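Local coordinates for protein dihydrodipicolinate synthase (Bacillus anthracis, PDB 1XKY) that probably catalyses the condensation of pyruvate with aspartate semialdehyde in lysine biosynthesis, at residues D98-A103 / E135-P140; G200-A205 / Q245-V250; I50-T55 / V68-H73; H73-V78 / V106-V111. All blocks are in the same frame, centred on the assembly; numbering follows the deposited sequence.

Contact 1 of 4, residues D98-A103 / E135-P140; sequences DLTKKA and ESTPLP
Thr-100 and Thr-137 meet through their methyl sides. CG2 of Thr-100 lies 3.7 Å from CB of Thr-137, and the two side chains cross at about a right angle. The same methyl carbon stands 3.8 Å from CG2 of Thr-137. Nearby, Lys-101 reaches over Ser-136. Its chain bends at chi2 (-86°) and runs extended at chi3 (-178°), which brings CE to 3.4 Å from the backbone O of Ser-136. CE also comes within 3.8 Å of Ser-136 CB, so the aliphatic part of the lysine makes this contact.

None of the hydroxyls bonds across the two segments. Thr-100 OG1 is hydrogen-bonded to Ser-96 O one turn back and to Thr-88 OG1. Ser-136 OG is hydrogen-bonded to Ile-133 O. Thr-137 has OG1 anti to its backbone N (chi1 -171°), and this oxygen accepts from Leu-139 N at 3.2 Å, an ST turn. It is also hydrogen-bonded to Thr-104 OG1, one turn beyond Thr-100, so a polar link lies beside the methyl packing. The ST turn shapes the loop after helix 123-135 as it heads into strand 141-145. The contact packs that loop on helix 93-105, one unit earlier: an outer helix against an alpha-to-beta loop of a TIM barrel.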
loop_
_atom_site.group_PDB
_atom_site.type_symbol
_atom_site.label_atom_id
_atom_site.label_comp_id
_atom_site.label_asym_id
_atom_site.label_seq_id
_atom_site.Cartn_x
_atom_site.Cartn_y
_atom_site.Cartn_z
ATOM N N ASP A 98 10.247 8.448 -32.603
ATOM C CA ASP A 98 11.532 8.874 -33.155
ATOM C C ASP A 98 12.655 7.892 -32.807
ATOM O O ASP A 98 13.361 7.414 -33.692
ATOM C CB ASP A 98 11.916 10.264 -32.664
ATOM C CG ASP A 98 13.136 10.811 -33.384
ATOM O OD1 ASP A 98 13.044 11.070 -34.604
ATOM O OD2 ASP A 98 14.196 10.963 -32.732
ATOM N N LEU A 99 12.826 7.602 -31.519
ATOM C CA LEU A 99 13.926 6.732 -31.081
ATOM C C LEU A 99 13.754 5.306 -31.609
ATOM O O LEU A 99 14.730 4.616 -31.898
ATOM C CB LEU A 99 14.047 6.734 -29.554
ATOM C CG LEU A 99 15.241 6.010 -28.931
ATOM C CD1 LEU A 99 16.574 6.563 -29.458
ATOM C CD2 LEU A 99 15.179 6.123 -27.435
ATOM N N THR A 100 12.507 4.873 -31.748
ATOM C CA THR A 100 12.207 3.547 -32.275
ATOM C C THR A 100 12.674 3.435 -33.733
ATOM O O THR A 100 13.270 2.418 -34.112
ATOM C CB THR A 100 10.713 3.208 -32.095
ATOM O OG1 THR A 100 10.418 3.113 -30.688
ATOM C CG2 THR A 100 10.349 1.895 -32.764
ATOM N N LYS A 101 12.438 4.490 -34.519
ATOM C CA LYS A 101 12.928 4.571 -35.905
ATOM C C LYS A 101 14.441 4.486 -35.943
ATOM O O LYS A 101 14.999 3.734 -36.724
ATOM C CB LYS A 101 12.520 5.885 -36.586
ATOM C CG LYS A 101 11.029 6.195 -36.620
ATOM C CD LYS A 101 10.308 5.572 -37.794
ATOM C CE LYS A 101 8.832 5.957 -37.804
ATOM N NZ LYS A 101 8.625 7.429 -37.911
ATOM N N LYS A 102 15.096 5.281 -35.101
ATOM C CA LYS A 102 16.549 5.303 -35.042
ATOM C C LYS A 102 17.140 3.942 -34.663
ATOM O O LYS A 102 18.096 3.486 -35.291
ATOM C CB LYS A 102 17.034 6.403 -34.094
ATOM C CG LYS A 102 16.888 7.805 -34.673
ATOM C CD LYS A 102 16.807 8.853 -33.589
ATOM C CE LYS A 102 17.144 10.238 -34.102
ATOM N NZ LYS A 102 16.427 10.548 -35.374
ATOM N N ALA A 103 16.569 3.290 -33.655
ATOM C CA ALA A 103 16.980 1.928 -33.297
ATOM C C ALA A 103 16.777 0.954 -34.464
ATOM O O ALA A 103 17.645 0.129 -34.746
ATOM C CB ALA A 103 16.234 1.442 -32.066
ATOM N N GLU A 135 3.049 0.607 -34.560
ATOM C CA GLU A 135 2.712 0.936 -35.957
ATOM C C GLU A 135 3.852 1.591 -36.731
ATOM O O GLU A 135 3.897 1.525 -37.955
ATOM C CB GLU A 135 1.509 1.880 -36.004
ATOM C CG GLU A 135 0.189 1.168 -35.934
ATOM C CD GLU A 135 -1.006 2.097 -35.852
ATOM O OE1 GLU A 135 -0.820 3.327 -35.696
ATOM O OE2 GLU A 135 -2.144 1.579 -35.937
ATOM N N SER A 136 4.751 2.244 -36.006
ATOM C CA SER A 136 5.822 3.015 -36.599
ATOM C C SER A 136 7.025 2.154 -36.985
ATOM O O SER A 136 7.945 2.641 -37.627
ATOM C CB SER A 136 6.250 4.119 -35.621
ATOM O OG SER A 136 7.129 3.619 -34.635
ATOM N N THR A 137 7.028 0.883 -36.584
ATOM C CA THR A 137 8.172 0.006 -36.841
ATOM C C THR A 137 7.735 -1.377 -37.308
ATOM O O THR A 137 6.720 -1.896 -36.850
ATOM C CB THR A 137 9.086 -0.142 -35.580
ATOM O OG1 THR A 137 10.291 -0.827 -35.934
ATOM C CG2 THR A 137 8.391 -0.902 -34.456
ATOM N N PRO A 138 8.509 -1.987 -38.222
ATOM C CA PRO A 138 8.251 -3.375 -38.593
ATOM C C PRO A 138 8.774 -4.371 -37.556
ATOM O O PRO A 138 8.452 -5.560 -37.614
ATOM C CB PRO A 138 9.022 -3.518 -39.905
ATOM C CG PRO A 138 10.164 -2.588 -39.744
ATOM C CD PRO A 138 9.642 -1.424 -38.982
ATOM N N LEU A 139 9.562 -3.879 -36.608
ATOM C CA LEU A 139 10.197 -4.735 -35.609
ATOM C C LEU A 139 9.220 -5.263 -34.572
ATOM O O LEU A 139 8.226 -4.606 -34.256
ATOM C CB LEU A 139 11.313 -3.973 -34.892
ATOM C CG LEU A 139 12.577 -3.669 -35.699
ATOM C CD1 LEU A 139 13.609 -3.047 -34.778
ATOM C CD2 LEU A 139 13.126 -4.918 -36.351
ATOM N N PRO A 140 9.505 -6.465 -34.035
ATOM C CA PRO A 140 8.780 -6.976 -32.886
ATOM C C PRO A 140 8.887 -6.052 -31.666
ATOM O O PRO A 140 9.922 -5.380 -31.460
ATOM C CB PRO A 140 9.463 -8.319 -32.600
ATOM C CG PRO A 140 10.136 -8.687 -33.852
ATOM C CD PRO A 140 10.527 -7.418 -34.504
#

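Contact 2 of 4, residues G200-A205 / Q245-V250; sequences GLTLPA and QLLVRV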
loop_
_atom_site.group_PDB
_atom_site.type_symbol
_atom_site.label_atom_id
_atom_site.label_comp_id
_atom_site.label_asym_id
_atom_site.label_seq_id
_atom_site.Cartn_x
_atom_site.Cartn_y
_atom_site.Cartn_z
ATOM N N GLY A 200 13.592 -13.270 -8.892
ATOM C CA GLY A 200 13.086 -14.181 -7.875
ATOM C C GLY A 200 11.843 -14.944 -8.314
ATOM O O GLY A 200 11.610 -16.059 -7.863
ATOM N N LEU A 201 11.036 -14.339 -9.178
ATOM C CA LEU A 201 9.825 -14.981 -9.669
ATOM C C LEU A 201 10.008 -15.885 -10.881
ATOM O O LEU A 201 9.026 -16.437 -11.369
ATOM C CB LEU A 201 8.757 -13.929 -9.986
ATOM C CG LEU A 201 8.252 -13.163 -8.762
ATOM C CD1 LEU A 201 7.055 -12.292 -9.142
ATOM C CD2 LEU A 201 7.895 -14.108 -7.624
ATOM N N THR A 202 11.236 -16.050 -11.371
ATOM C CA THR A 202 11.459 -16.852 -12.586
ATOM C C THR A 202 10.752 -18.214 -12.509
ATOM O O THR A 202 9.940 -18.562 -13.380
ATOM C CB THR A 202 12.960 -17.083 -12.845
ATOM O OG1 THR A 202 13.635 -15.822 -12.972
ATOM C CG2 THR A 202 13.170 -17.910 -14.113
ATOM N N LEU A 203 11.051 -18.965 -11.451
ATOM C CA LEU A 203 10.532 -20.327 -11.303
ATOM C C LEU A 203 8.996 -20.391 -11.160
ATOM O O LEU A 203 8.342 -21.072 -11.942
ATOM C CB LEU A 203 11.249 -21.072 -10.160
ATOM C CG LEU A 203 11.755 -22.466 -10.536
ATOM C CD1 LEU A 203 12.622 -22.421 -11.811
ATOM C CD2 LEU A 203 12.530 -23.105 -9.387
ATOM N N PRO A 204 8.418 -19.672 -10.178
ATOM C CA PRO A 204 6.954 -19.667 -10.088
ATOM C C PRO A 204 6.241 -19.079 -11.317
ATOM O O PRO A 204 5.146 -19.522 -11.649
ATOM C CB PRO A 204 6.674 -18.836 -8.824
ATOM C CG PRO A 204 7.905 -18.035 -8.592
ATOM C CD PRO A 204 9.039 -18.880 -9.099
ATOM N N ALA A 205 6.851 -18.104 -11.987
ATOM C CA ALA A 205 6.285 -17.567 -13.229
ATOM C C ALA A 205 6.293 -18.618 -14.354
ATOM O O ALA A 205 5.307 -18.794 -15.062
ATOM C CB ALA A 205 7.036 -16.321 -13.664
ATOM N N GLN A 245 16.638 -20.783 -4.557
ATOM C CA GLN A 245 16.994 -20.163 -3.285
ATOM C C GLN A 245 18.206 -19.230 -3.414
ATOM O O GLN A 245 18.207 -18.121 -2.870
ATOM C CB GLN A 245 17.209 -21.244 -2.219
ATOM C CG GLN A 245 15.878 -21.792 -1.721
ATOM C CD GLN A 245 15.977 -23.126 -1.011
ATOM O OE1 GLN A 245 14.957 -23.783 -0.763
ATOM N NE2 GLN A 245 17.192 -23.540 -0.683
ATOM N N LEU A 246 19.210 -19.680 -4.157
ATOM C CA LEU A 246 20.385 -18.872 -4.471
ATOM C C LEU A 246 20.000 -17.630 -5.275
ATOM O O LEU A 246 20.429 -16.529 -4.957
ATOM C CB LEU A 246 21.400 -19.706 -5.264
ATOM C CG LEU A 246 22.696 -19.006 -5.701
ATOM C CD1 LEU A 246 23.497 -18.582 -4.493
ATOM C CD2 LEU A 246 23.521 -19.920 -6.597
ATOM N N LEU A 247 19.193 -17.820 -6.315
ATOM C CA LEU A 247 18.765 -16.727 -7.185
ATOM C C LEU A 247 18.087 -15.613 -6.382
ATOM O O LEU A 247 18.431 -14.435 -6.528
ATOM C CB LEU A 247 17.836 -17.260 -8.282
ATOM C CG LEU A 247 17.227 -16.267 -9.283
ATOM C CD1 LEU A 247 18.288 -15.401 -9.935
ATOM C CD2 LEU A 247 16.450 -17.042 -10.330
ATOM N N VAL A 248 17.165 -15.999 -5.504
ATOM C CA VAL A 248 16.424 -15.051 -4.659
ATOM C C VAL A 248 17.372 -14.269 -3.751
ATOM O O VAL A 248 17.268 -13.048 -3.630
ATOM C CB VAL A 248 15.358 -15.778 -3.786
ATOM C CG1 VAL A 248 14.753 -14.831 -2.746
ATOM C CG2 VAL A 248 14.262 -16.373 -4.661
ATOM N N ARG A 249 18.292 -14.990 -3.129
ATOM C CA ARG A 249 19.276 -14.413 -2.219
ATOM C C ARG A 249 20.171 -13.417 -2.958
ATOM O O ARG A 249 20.336 -12.267 -2.535
ATOM C CB ARG A 249 20.124 -15.541 -1.636
ATOM C CG ARG A 249 20.854 -15.210 -0.372
ATOM C CD ARG A 249 21.080 -16.481 0.445
ATOM N NE ARG A 249 21.835 -17.493 -0.294
ATOM C CZ ARG A 249 23.144 -17.426 -0.523
ATOM N NH1 ARG A 249 23.853 -16.386 -0.100
ATOM N NH2 ARG A 249 23.751 -18.396 -1.191
ATOM N N VAL A 250 20.744 -13.870 -4.069
ATOM C CA VAL A 250 21.622 -13.026 -4.877
ATOM C C VAL A 250 20.881 -11.789 -5.399
ATOM O O VAL A 250 21.395 -10.661 -5.328
ATOM C CB VAL A 250 22.259 -13.838 -6.031
ATOM C CG1 VAL A 250 22.930 -12.923 -7.071
ATOM C CG2 VAL A 250 23.259 -14.844 -5.458
#
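Gly-200 and Val-248 bring the two backbones close, with their CA atoms 4.7 Å apart. The approach is van der Waals in kind. CG2 of Val-248 lies over the glycine backbone, 4.1 Å from Gly-200 CA and 4.2 Å from Gly-200 O. The chi1 of Val-248 (171°) turns CG1 anti to the backbone N and leaves CG2 for the glycine. With no side chain on Gly-200, the valine branch meets main chain directly.

The second meeting is between a methyl group and a hydroxyl. CD2 of Leu-247 comes to 4.0 Å from OG1 of Thr-202, and the side chains cross at about a right angle. This is a loose van der Waals touch of a methyl on a hydroxyl oxygen. The polar bond of Thr-202 OG1 goes to Asp-199 O, just before the segment. Leu-247 also packs on Ile-221 and Met-228 of helix 218-234.

In fold terms, residues 200-205 form a 3-10 turn and the start of helix 202-207, after barrel strand 193-196. Helix 237-253 comes after the eighth barrel strand and its helix, and begins the C-terminal helical region known from this family. The contact therefore joins the barrel to that region.

A second subunit packs nearby. Leu-201 and Val-248 both meet Leu-179 of that subunit. Close by, Pro-204 meets Pro-204 of the same neighbouring subunit.

Contact 3 of 4, residues I50-T55 / V68-H73; sequences IVVGGT and VALYRH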
loop_
_atom_site.group_PDB
_atom_site.type_symbol
_atom_site.label_atom_id
_atom_site.label_comp_id
_atom_site.label_asym_id
_atom_site.label_seq_id
_atom_site.Cartn_x
_atom_site.Cartn_y
_atom_site.Cartn_z
ATOM N N ILE A 50 19.659 -9.883 -25.472
ATOM C CA ILE A 50 20.167 -8.724 -24.754
ATOM C C ILE A 50 19.239 -7.525 -24.903
ATOM O O ILE A 50 18.942 -7.100 -26.018
ATOM C CB ILE A 50 21.587 -8.346 -25.207
ATOM C CG1 ILE A 50 22.564 -9.457 -24.817
ATOM C CG2 ILE A 50 22.018 -7.006 -24.579
ATOM C CD1 ILE A 50 23.959 -9.257 -25.339
ATOM N N VAL A 51 18.792 -6.990 -23.765
ATOM C CA VAL A 51 18.075 -5.717 -23.739
ATOM C C VAL A 51 19.097 -4.594 -23.544
ATOM O O VAL A 51 19.815 -4.557 -22.540
ATOM C CB VAL A 51 16.992 -5.652 -22.631
ATOM C CG1 VAL A 51 16.165 -4.388 -22.788
ATOM C CG2 VAL A 51 16.099 -6.876 -22.682
ATOM N N VAL A 52 19.165 -3.695 -24.522
ATOM C CA VAL A 52 20.149 -2.623 -24.529
ATOM C C VAL A 52 19.500 -1.289 -24.202
ATOM O O VAL A 52 18.477 -0.910 -24.800
ATOM C CB VAL A 52 20.818 -2.470 -25.908
ATOM C CG1 VAL A 52 21.904 -1.394 -25.859
ATOM C CG2 VAL A 52 21.395 -3.789 -26.370
ATOM N N GLY A 53 20.130 -0.572 -23.275
ATOM C CA GLY A 53 19.722 0.780 -22.910
ATOM C C GLY A 53 18.374 0.844 -22.220
ATOM O O GLY A 53 17.632 1.811 -22.396
ATOM N N GLY A 54 18.044 -0.188 -21.447
ATOM C CA GLY A 54 16.840 -0.163 -20.625
ATOM C C GLY A 54 17.107 0.527 -19.297
ATOM O O GLY A 54 18.126 1.194 -19.133
ATOM N N THR A 55 16.199 0.346 -18.342
ATOM C CA THR A 55 16.335 0.923 -16.999
ATOM C C THR A 55 17.656 0.525 -16.318
ATOM O O THR A 55 18.372 1.361 -15.765
ATOM C CB THR A 55 15.190 0.441 -16.099
ATOM O OG1 THR A 55 13.971 0.391 -16.861
ATOM C CG2 THR A 55 15.036 1.362 -14.877
ATOM N N VAL A 68 21.602 5.550 -29.349
ATOM C CA VAL A 68 21.736 5.049 -30.723
ATOM C C VAL A 68 23.146 4.504 -30.991
ATOM O O VAL A 68 23.290 3.461 -31.614
ATOM C CB VAL A 68 21.366 6.142 -31.779
ATOM C CG1 VAL A 68 21.668 5.654 -33.211
ATOM C CG2 VAL A 68 19.893 6.561 -31.642
ATOM N N ALA A 69 24.176 5.198 -30.512
ATOM C CA ALA A 69 25.553 4.691 -30.605
ATOM C C ALA A 69 25.709 3.353 -29.868
ATOM O O ALA A 69 26.355 2.420 -30.366
ATOM C CB ALA A 69 26.534 5.713 -30.055
ATOM N N LEU A 70 25.111 3.278 -28.681
ATOM C CA LEU A 70 25.123 2.065 -27.874
ATOM C C LEU A 70 24.406 0.909 -28.568
ATOM O O LEU A 70 24.923 -0.216 -28.584
ATOM C CB LEU A 70 24.497 2.328 -26.492
ATOM C CG LEU A 70 24.529 1.167 -25.490
ATOM C CD1 LEU A 70 25.959 0.771 -25.156
ATOM C CD2 LEU A 70 23.758 1.537 -24.217
ATOM N N TYR A 71 23.222 1.177 -29.130
ATOM C CA TYR A 71 22.487 0.150 -29.878
ATOM C C TYR A 71 23.349 -0.372 -31.029
ATOM O O TYR A 71 23.473 -1.587 -31.230
ATOM C CB TYR A 71 21.177 0.676 -30.489
ATOM C CG TYR A 71 20.172 1.305 -29.546
ATOM C CD1 TYR A 71 20.084 0.935 -28.197
ATOM C CD2 TYR A 71 19.275 2.261 -30.021
ATOM C CE1 TYR A 71 19.148 1.538 -27.348
ATOM C CE2 TYR A 71 18.335 2.854 -29.187
ATOM C CZ TYR A 71 18.271 2.494 -27.855
ATOM O OH TYR A 71 17.331 3.109 -27.042
ATOM N N ARG A 72 23.925 0.564 -31.783
ATOM C CA ARG A 72 24.707 0.233 -32.968
ATOM C C ARG A 72 25.910 -0.642 -32.611
ATOM O O ARG A 72 26.183 -1.627 -33.287
ATOM C CB ARG A 72 25.160 1.515 -33.671
ATOM C CG ARG A 72 25.924 1.290 -34.949
ATOM C CD ARG A 72 26.568 2.576 -35.447
ATOM N NE ARG A 72 25.583 3.506 -36.000
ATOM C CZ ARG A 72 25.201 4.657 -35.448
ATOM N NH1 ARG A 72 25.712 5.081 -34.291
ATOM N NH2 ARG A 72 24.292 5.404 -36.070
ATOM N N HIS A 73 26.611 -0.288 -31.542
ATOM C CA HIS A 73 27.766 -1.065 -31.112
ATOM C C HIS A 73 27.385 -2.476 -30.661
ATOM O O HIS A 73 28.048 -3.455 -31.013
ATOM C CB HIS A 73 28.492 -0.360 -29.977
ATOM C CG HIS A 73 29.703 -1.099 -29.502
ATOM N ND1 HIS A 73 30.864 -1.159 -30.239
ATOM C CD2 HIS A 73 29.927 -1.829 -28.384
ATOM C CE1 HIS A 73 31.760 -1.876 -29.585
ATOM N NE2 HIS A 73 31.216 -2.299 -28.457
HETATM O O HOH W 1 17.400 3.265 -24.472
#
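Leu-70 is the first residue of helix segment 68-73 to touch the strand, and it does so through Val-52. Its CG lies 3.7 Å from Val-52 CG1, and CD2 is almost as near to the same methyl. Leu-70 holds CG anti to its backbone N (chi1 -176°), which sends the branched end toward the barrel. CD2 also passes 4.3 Å from Gly-53 N, where the strand has given way to loop. Leu-70 packs on Thr-22 as well.

Tyr-71 follows and takes the other part of the contact. Val-52 CG1 sits in the plane of its ring, at the edge, 3.8 Å from CD1. One methyl of Val-52 thus fits between the leucine branch and the tyrosine edge. Tyr-71 CE1 lies 3.6 Å from Val-52 O, which approaches the ring obliquely. From one turn earlier in the helix, Val-68 N stands above one ring face, offset toward the rim.

The phenol end is tied by water. Tyr-71 OH donates to a water at 2.6 Å, and that water donates to Gly-53 O at a short 2.5 Å. The two bonds make a polar bridge from helix to loop in a buried contact. Gly-53 has a positive phi (67°), and here the chain turns out of the strand. Beyond it, Thr-55 OG1 is hydrogen-bonded to Tyr-118 OH of the third subunit.

The contact packs helix 64-78 on strand 49-52 within the beta-alpha-beta unit 49-52, 64-78, 84-87, the repeating element of the TIM barrel.

Contact 4 of 4, residues H73-V78 / V106-V111; sequences HVVSVV and VGVDAV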
loop_
_atom_site.group_PDB
_atom_site.type_symbol
_atom_site.label_atom_id
_atom_site.label_comp_id
_atom_site.label_asym_id
_atom_site.label_seq_id
_atom_site.Cartn_x
_atom_site.Cartn_y
_atom_site.Cartn_z
ATOM N N HIS A 73 26.611 -0.288 -31.542
ATOM C CA HIS A 73 27.766 -1.065 -31.112
ATOM C C HIS A 73 27.385 -2.476 -30.661
ATOM O O HIS A 73 28.048 -3.455 -31.013
ATOM C CB HIS A 73 28.492 -0.360 -29.977
ATOM C CG HIS A 73 29.703 -1.099 -29.502
ATOM N ND1 HIS A 73 30.864 -1.159 -30.239
ATOM C CD2 HIS A 73 29.927 -1.829 -28.384
ATOM C CE1 HIS A 73 31.760 -1.876 -29.585
ATOM N NE2 HIS A 73 31.216 -2.299 -28.457
ATOM N N VAL A 74 26.311 -2.576 -29.883
ATOM C CA VAL A 74 25.858 -3.861 -29.385
ATOM C C VAL A 74 25.386 -4.752 -30.541
ATOM O O VAL A 74 25.674 -5.948 -30.558
ATOM C CB VAL A 74 24.752 -3.701 -28.302
ATOM C CG1 VAL A 74 24.207 -5.054 -27.886
ATOM C CG2 VAL A 74 25.297 -2.935 -27.087
ATOM N N VAL A 75 24.685 -4.173 -31.509
ATOM C CA VAL A 75 24.310 -4.909 -32.716
ATOM C C VAL A 75 25.557 -5.475 -33.417
ATOM O O VAL A 75 25.575 -6.637 -33.827
ATOM C CB VAL A 75 23.480 -4.008 -33.687
ATOM C CG1 VAL A 75 23.451 -4.576 -35.113
ATOM C CG2 VAL A 75 22.068 -3.823 -33.149
ATOM N N SER A 76 26.592 -4.646 -33.532
ATOM C CA SER A 76 27.861 -5.048 -34.152
ATOM C C SER A 76 28.533 -6.207 -33.411
ATOM O O SER A 76 28.917 -7.195 -34.024
ATOM C CB SER A 76 28.821 -3.851 -34.217
ATOM O OG SER A 76 30.090 -4.247 -34.718
ATOM N N VAL A 77 28.686 -6.074 -32.097
ATOM C CA VAL A 77 29.369 -7.088 -31.297
ATOM C C VAL A 77 28.564 -8.386 -31.273
ATOM O O VAL A 77 29.124 -9.471 -31.461
ATOM C CB VAL A 77 29.661 -6.594 -29.854
ATOM C CG1 VAL A 77 30.284 -7.706 -29.005
ATOM C CG2 VAL A 77 30.590 -5.399 -29.891
ATOM N N VAL A 78 27.255 -8.271 -31.068
ATOM C CA VAL A 78 26.385 -9.450 -30.979
ATOM C C VAL A 78 26.421 -10.291 -32.259
ATOM O O VAL A 78 26.410 -11.525 -32.188
ATOM C CB VAL A 78 24.945 -9.047 -30.598
ATOM C CG1 VAL A 78 23.980 -10.195 -30.769
ATOM C CG2 VAL A 78 24.926 -8.560 -29.164
ATOM N N VAL A 106 19.568 1.201 -37.099
ATOM C CA VAL A 106 20.880 0.612 -36.778
ATOM C C VAL A 106 20.855 -0.901 -36.557
ATOM O O VAL A 106 21.851 -1.471 -36.113
ATOM C CB VAL A 106 21.583 1.319 -35.578
ATOM C CG1 VAL A 106 21.691 2.810 -35.831
ATOM C CG2 VAL A 106 20.878 1.029 -34.249
ATOM N N GLY A 107 19.728 -1.545 -36.852
ATOM C CA GLY A 107 19.678 -3.000 -36.969
ATOM C C GLY A 107 19.368 -3.818 -35.728
ATOM O O GLY A 107 19.687 -5.014 -35.679
ATOM N N VAL A 108 18.738 -3.207 -34.725
ATOM C CA VAL A 108 18.293 -3.983 -33.561
ATOM C C VAL A 108 17.191 -4.951 -34.021
ATOM O O VAL A 108 16.613 -4.790 -35.098
ATOM C CB VAL A 108 17.788 -3.095 -32.388
ATOM C CG1 VAL A 108 18.860 -2.104 -31.957
ATOM C CG2 VAL A 108 16.475 -2.375 -32.740
ATOM N N ASP A 109 16.909 -5.963 -33.212
ATOM C CA ASP A 109 15.964 -7.010 -33.597
ATOM C C ASP A 109 14.549 -6.790 -33.064
ATOM O O ASP A 109 13.592 -7.377 -33.572
ATOM C CB ASP A 109 16.502 -8.359 -33.134
ATOM C CG ASP A 109 17.855 -8.667 -33.739
ATOM O OD1 ASP A 109 18.864 -8.614 -33.006
ATOM O OD2 ASP A 109 17.910 -8.919 -34.967
ATOM N N ALA A 110 14.435 -5.953 -32.037
ATOM C CA ALA A 110 13.173 -5.670 -31.388
ATOM C C ALA A 110 13.331 -4.438 -30.525
ATOM O O ALA A 110 14.456 -3.962 -30.294
ATOM C CB ALA A 110 12.750 -6.853 -30.522
ATOM N N VAL A 111 12.208 -3.926 -30.024
ATOM C CA VAL A 111 12.249 -2.822 -29.079
ATOM C C VAL A 111 11.433 -3.142 -27.825
ATOM O O VAL A 111 10.458 -3.893 -27.886
ATOM C CB VAL A 111 11.794 -1.479 -29.719
ATOM C CG1 VAL A 111 12.738 -1.074 -30.835
ATOM C CG2 VAL A 111 10.356 -1.559 -30.220
#
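The backbones come nearest at Val-75 and Val-108, whose CA atoms are 6.1 Å apart, where helix 64-78 passes the loop that follows helix 93-105. Val-106 is the first residue to leave that helix, and Gly-107 turns the chain with a positive phi (90°).

Val-75 carries the contact from the helix side. Both of its methyl groups reach the loop. With chi1 at 162°, CG1 is anti to the backbone N and CG2 lies beside the backbone N. Both branches reach Gly-107 O, and each has a further partner. CG1 stands 3.6 Å from Val-106 O and 3.8 Å from Gly-107 O. CG2 is 3.7 Å from Gly-107 O and equally close to Val-108 N. The valine thus packs largely against main-chain atoms. One methyl-to-methyl touch is added, between Val-75 CG2 and Val-108 CG1 at 3.8 Å.

Val-106 flanks this site, and its side chain packs on Val-68, Tyr-71 and Arg-72 of the same helix 64-78. Val-108 likewise packs on Tyr-71 and reaches Ala-86 of strand 84-87. The next residue, Asp-109, has both carboxylate oxygens engaged. OD2 forms a salt bridge with Lys-80, and OD1 accepts a hydrogen bond from Val-84 N. These bonds fix the chain where it enters strand 110-114.

Around the contact, Val-77 and Val-78 turn to helix 32-44, while Val-74 and Val-78 pack on Val-84. Helix 64-78 therefore lies between helix 32-44 and the loop after helix 93-105, and packs on the barrel through strand 84-87.

How the contacts relate
Following the chain from the N terminus, contact 3 closes the first loop, between strand 49-52 and helix 64-78. Contact 4 then starts from the same helix, with His-73 common to both, and closes a longer loop at the entry to strand 110-114. Contact 1 opens inside that loop, on helix 93-105, and closes beyond it, so contacts 1 and 4 cross. Pro-140 O and Val-111 N probably hydrogen-bond between them. These three contacts tie successive strands and helices on one side of the barrel. Contact 2 comes last, in series, about 33 Å from contact 1 between centres. It lies on the opposite side of the chain's centre, between helices 202-207 and 237-253.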